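Local coordinates for siderophore-interacting protein (Aeromonas hydrophila, PDB 6K2L), which binds flavin-adenine dinucleotide and probably reduces ferric siderophores so that the captured iron is released, at residues Arg229-Val232 and Arg233-Glu237. The protein carries 1 engineered substitution. Residues are numbered along the deposited sequence; the frame is centred on the assembly and turned at random.
Sequences RRHV and RRTLE
The C-terminal part of helix 222-235, which connects strands 214-218 and 243-245 in a beta-alpha-beta unit of the NAD-ferredoxin-like domain, shows how side chains four residues apart pair along a helix: Arg229 with Arg233, and His231 with Thr235. The two arginines run side by side in the same direction and their guanidinium groups stack, centres 4.1 Å apart and planes 20° from parallel. The overlap is offset, with Arg229 NE 3.4 Å from Arg233 NH1 over the face of the second guanidinium. Arg229 carries CG anti to its own amide nitrogen (chi1 173°) and bends at chi3, whereas Arg233 stays extended from CG to NE; the two shapes bring the flat ends together. Both groups also bond to the C-terminal end of the chain, Arg229 NH2 to the carbonyl of Val265 and Arg233 NH2 to Ser268 O. Ser268 is the last residue, and its terminal carboxylate probably helps two stacked cations lie together, while the two bonds help fix how the groups are turned. At the second pair a methyl lies over an aromatic face: Thr235 CG2 is 3.6 Å from the centroid of the His231 imidazole, displaced toward NE2, a CH-pi contact. Val232, the buried residue here, turns its side chain to Phe216 and Phe218 of the sheet, while Leu236 and the His231 ring reach Leu209. The backbone is joined by i to i+4 bonds. Arg233 N donates to Arg229 O at 2.9 Å, and Arg234 N to Arg230 O at 2.8 Å. His231 O receives a nearly straight bond from Thr235 N (3.0 Å, 171°) and a weak i to i+3 one from Arg234 N, and the bond from Leu236 N to Val232 O is weak, at 3.5 Å.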
ATOM      1  N   ARG A 229     -10.739 -21.910   9.905  1.00 27.48           N
ATOM      2  CA  ARG A 229     -11.462 -21.135  10.903  1.00 28.87           C
ATOM      3  C   ARG A 229     -11.920 -22.020  12.045  1.00 33.75           C
ATOM      4  O   ARG A 229     -11.878 -21.609  13.214  1.00 31.97           O
ATOM      5  CB  ARG A 229     -12.662 -20.422  10.283  1.00 26.07           C
ATOM      6  CG  ARG A 229     -13.553 -19.728  11.324  1.00 29.43           C
ATOM      7  CD  ARG A 229     -14.642 -18.895  10.691  1.00 25.76           C
ATOM      8  NE  ARG A 229     -15.772 -19.722  10.268  1.00 30.81           N
ATOM      9  CZ  ARG A 229     -16.887 -19.247   9.716  1.00 35.30           C
ATOM     10  NH1 ARG A 229     -17.037 -17.941   9.511  1.00 38.82           N
ATOM     11  NH2 ARG A 229     -17.854 -20.078   9.366  1.00 39.31           N
ATOM     12  N   ARG A 230     -12.339 -23.243  11.741  1.00 35.05           N
ATOM     13  CA  ARG A 230     -12.755 -24.095  12.839  1.00 34.80           C
ATOM     14  C   ARG A 230     -11.572 -24.504  13.704  1.00 33.33           C
ATOM     15  O   ARG A 230     -11.697 -24.541  14.932  1.00 36.06           O
ATOM     16  CB  ARG A 230     -13.501 -25.314  12.305  1.00 39.46           C
ATOM     17  CG  ARG A 230     -14.572 -25.809  13.259  1.00 45.58           C
ATOM     18  CD  ARG A 230     -15.010 -27.181  12.870  1.00 47.31           C
ATOM     19  NE  ARG A 230     -15.968 -27.142  11.767  1.00 49.71           N
ATOM     20  CZ  ARG A 230     -15.680 -27.396  10.494  1.00 47.41           C
ATOM     21  NH1 ARG A 230     -14.431 -27.693  10.135  1.00 39.90           N
ATOM     22  NH2 ARG A 230     -16.650 -27.349   9.579  1.00 40.08           N
ATOM     23  N   HIS A 231     -10.431 -24.827  13.097  1.00 31.22           N
ATOM     24  CA  HIS A 231      -9.251 -25.125  13.897  1.00 32.88           C
ATOM     25  C   HIS A 231      -8.938 -23.991  14.862  1.00 36.04           C
ATOM     26  O   HIS A 231      -8.694 -24.227  16.054  1.00 40.24           O
ATOM     27  CB  HIS A 231      -8.052 -25.383  13.000  1.00 34.23           C
ATOM     28  CG  HIS A 231      -6.794 -25.645  13.762  1.00 38.75           C
ATOM     29  ND1 HIS A 231      -5.679 -24.835  13.676  1.00 40.49           N
ATOM     30  CD2 HIS A 231      -6.482 -26.622  14.645  1.00 34.19           C
ATOM     31  CE1 HIS A 231      -4.732 -25.310  14.465  1.00 39.97           C
ATOM     32  NE2 HIS A 231      -5.196 -26.391  15.067  1.00 37.04           N
ATOM     33  N   VAL A 232      -8.946 -22.751  14.366  1.00 30.68           N
ATOM     34  CA  VAL A 232      -8.712 -21.606  15.246  1.00 32.27           C
ATOM     35  C   VAL A 232      -9.784 -21.491  16.327  1.00 35.28           C
ATOM     36  O   VAL A 232      -9.481 -21.110  17.468  1.00 28.84           O
ATOM     37  CB  VAL A 232      -8.611 -20.312  14.412  1.00 28.78           C
ATOM     38  CG1 VAL A 232      -8.582 -19.059  15.296  1.00 26.11           C
ATOM     39  CG2 VAL A 232      -7.370 -20.367  13.526  1.00 30.75           C
ATOM     40  N   ARG A 233     -11.029 -21.815  16.012  1.00 37.11           N
ATOM     41  CA  ARG A 233     -12.050 -21.752  17.043  1.00 33.40           C
ATOM     42  C   ARG A 233     -11.947 -22.887  18.060  1.00 38.65           C
ATOM     43  O   ARG A 233     -12.381 -22.710  19.198  1.00 30.06           O
ATOM     44  CB  ARG A 233     -13.444 -21.708  16.405  1.00 32.24           C
ATOM     45  CG  ARG A 233     -13.865 -20.309  15.944  1.00 32.34           C
ATOM     46  CD  ARG A 233     -14.842 -20.445  14.800  1.00 37.93           C
ATOM     47  NE  ARG A 233     -15.696 -19.284  14.560  1.00 36.00           N
ATOM     48  CZ  ARG A 233     -16.798 -19.334  13.814  1.00 38.41           C
ATOM     49  NH1 ARG A 233     -17.180 -20.491  13.277  1.00 42.63           N
ATOM     50  NH2 ARG A 233     -17.529 -18.245  13.620  1.00 35.24           N
ATOM     51  N   ARG A 234     -11.343 -24.021  17.711  1.00 38.61           N
ATOM     52  CA  ARG A 234     -11.262 -25.127  18.662  1.00 38.62           C
ATOM     53  C   ARG A 234     -10.002 -25.094  19.527  1.00 38.53           C
ATOM     54  O   ARG A 234     -10.085 -25.319  20.737  1.00 41.51           O
ATOM     55  CB  ARG A 234     -11.368 -26.470  17.924  1.00 42.62           C
ATOM     56  CG  ARG A 234     -12.682 -26.585  17.146  1.00 46.79           C
ATOM     57  CD  ARG A 234     -12.936 -27.990  16.636  1.00 54.93           C
ATOM     58  NE  ARG A 234     -13.466 -28.848  17.694  1.00 70.16           N
ATOM     59  CZ  ARG A 234     -12.870 -29.952  18.135  1.00 68.69           C
ATOM     60  NH1 ARG A 234     -11.720 -30.340  17.589  1.00 64.48           N
ATOM     61  NH2 ARG A 234     -13.428 -30.671  19.113  1.00 58.26           N
ATOM     62  N   THR A 235      -8.831 -24.827  18.956  1.00 41.92           N
ATOM     63  CA  THR A 235      -7.614 -24.977  19.746  1.00 33.42           C
ATOM     64  C   THR A 235      -7.114 -23.679  20.376  1.00 41.01           C
ATOM     65  O   THR A 235      -6.103 -23.706  21.091  1.00 45.89           O
ATOM     66  CB  THR A 235      -6.497 -25.593  18.897  1.00 39.43           C
ATOM     67  OG1 THR A 235      -5.348 -25.820  19.730  1.00 46.97           O
ATOM     68  CG2 THR A 235      -6.111 -24.660  17.767  1.00 39.63           C
ATOM     69  N   LEU A 236      -7.782 -22.555  20.144  1.00 37.30           N
ATOM     70  CA  LEU A 236      -7.331 -21.277  20.666  1.00 36.19           C
ATOM     71  C   LEU A 236      -8.562 -20.410  20.878  1.00 40.18           C
ATOM     72  O   LEU A 236      -9.652 -20.727  20.394  1.00 42.47           O
ATOM     73  CB  LEU A 236      -6.335 -20.598  19.702  1.00 42.70           C
ATOM     74  CG  LEU A 236      -4.995 -21.253  19.312  1.00 34.57           C
ATOM     75  CD1 LEU A 236      -4.880 -21.328  17.801  1.00 39.61           C
ATOM     76  CD2 LEU A 236      -3.863 -20.443  19.866  1.00 34.19           C
ATOM     77  N   GLU A 237      -8.378 -19.301  21.592  1.00 40.62           N
ATOM     78  CA  GLU A 237      -9.427 -18.290  21.689  1.00 51.33           C
ATOM     79  C   GLU A 237      -8.935 -16.953  21.138  1.00 44.19           C
ATOM     80  O   GLU A 237      -8.177 -16.220  21.793  1.00 49.07           O
ATOM     81  CB  GLU A 237      -9.993 -18.169  23.111  1.00 62.17           C
ATOM     82  CG  GLU A 237     -11.123 -19.162  23.331  1.00 69.43           C
ATOM     83  CD  GLU A 237     -12.200 -19.035  22.192  1.00 78.81           C
ATOM     84  OE1 GLU A 237     -12.677 -20.063  21.661  1.00 84.95           O
ATOM     85  OE2 GLU A 237     -12.577 -17.899  21.816  1.00 77.86           O
TER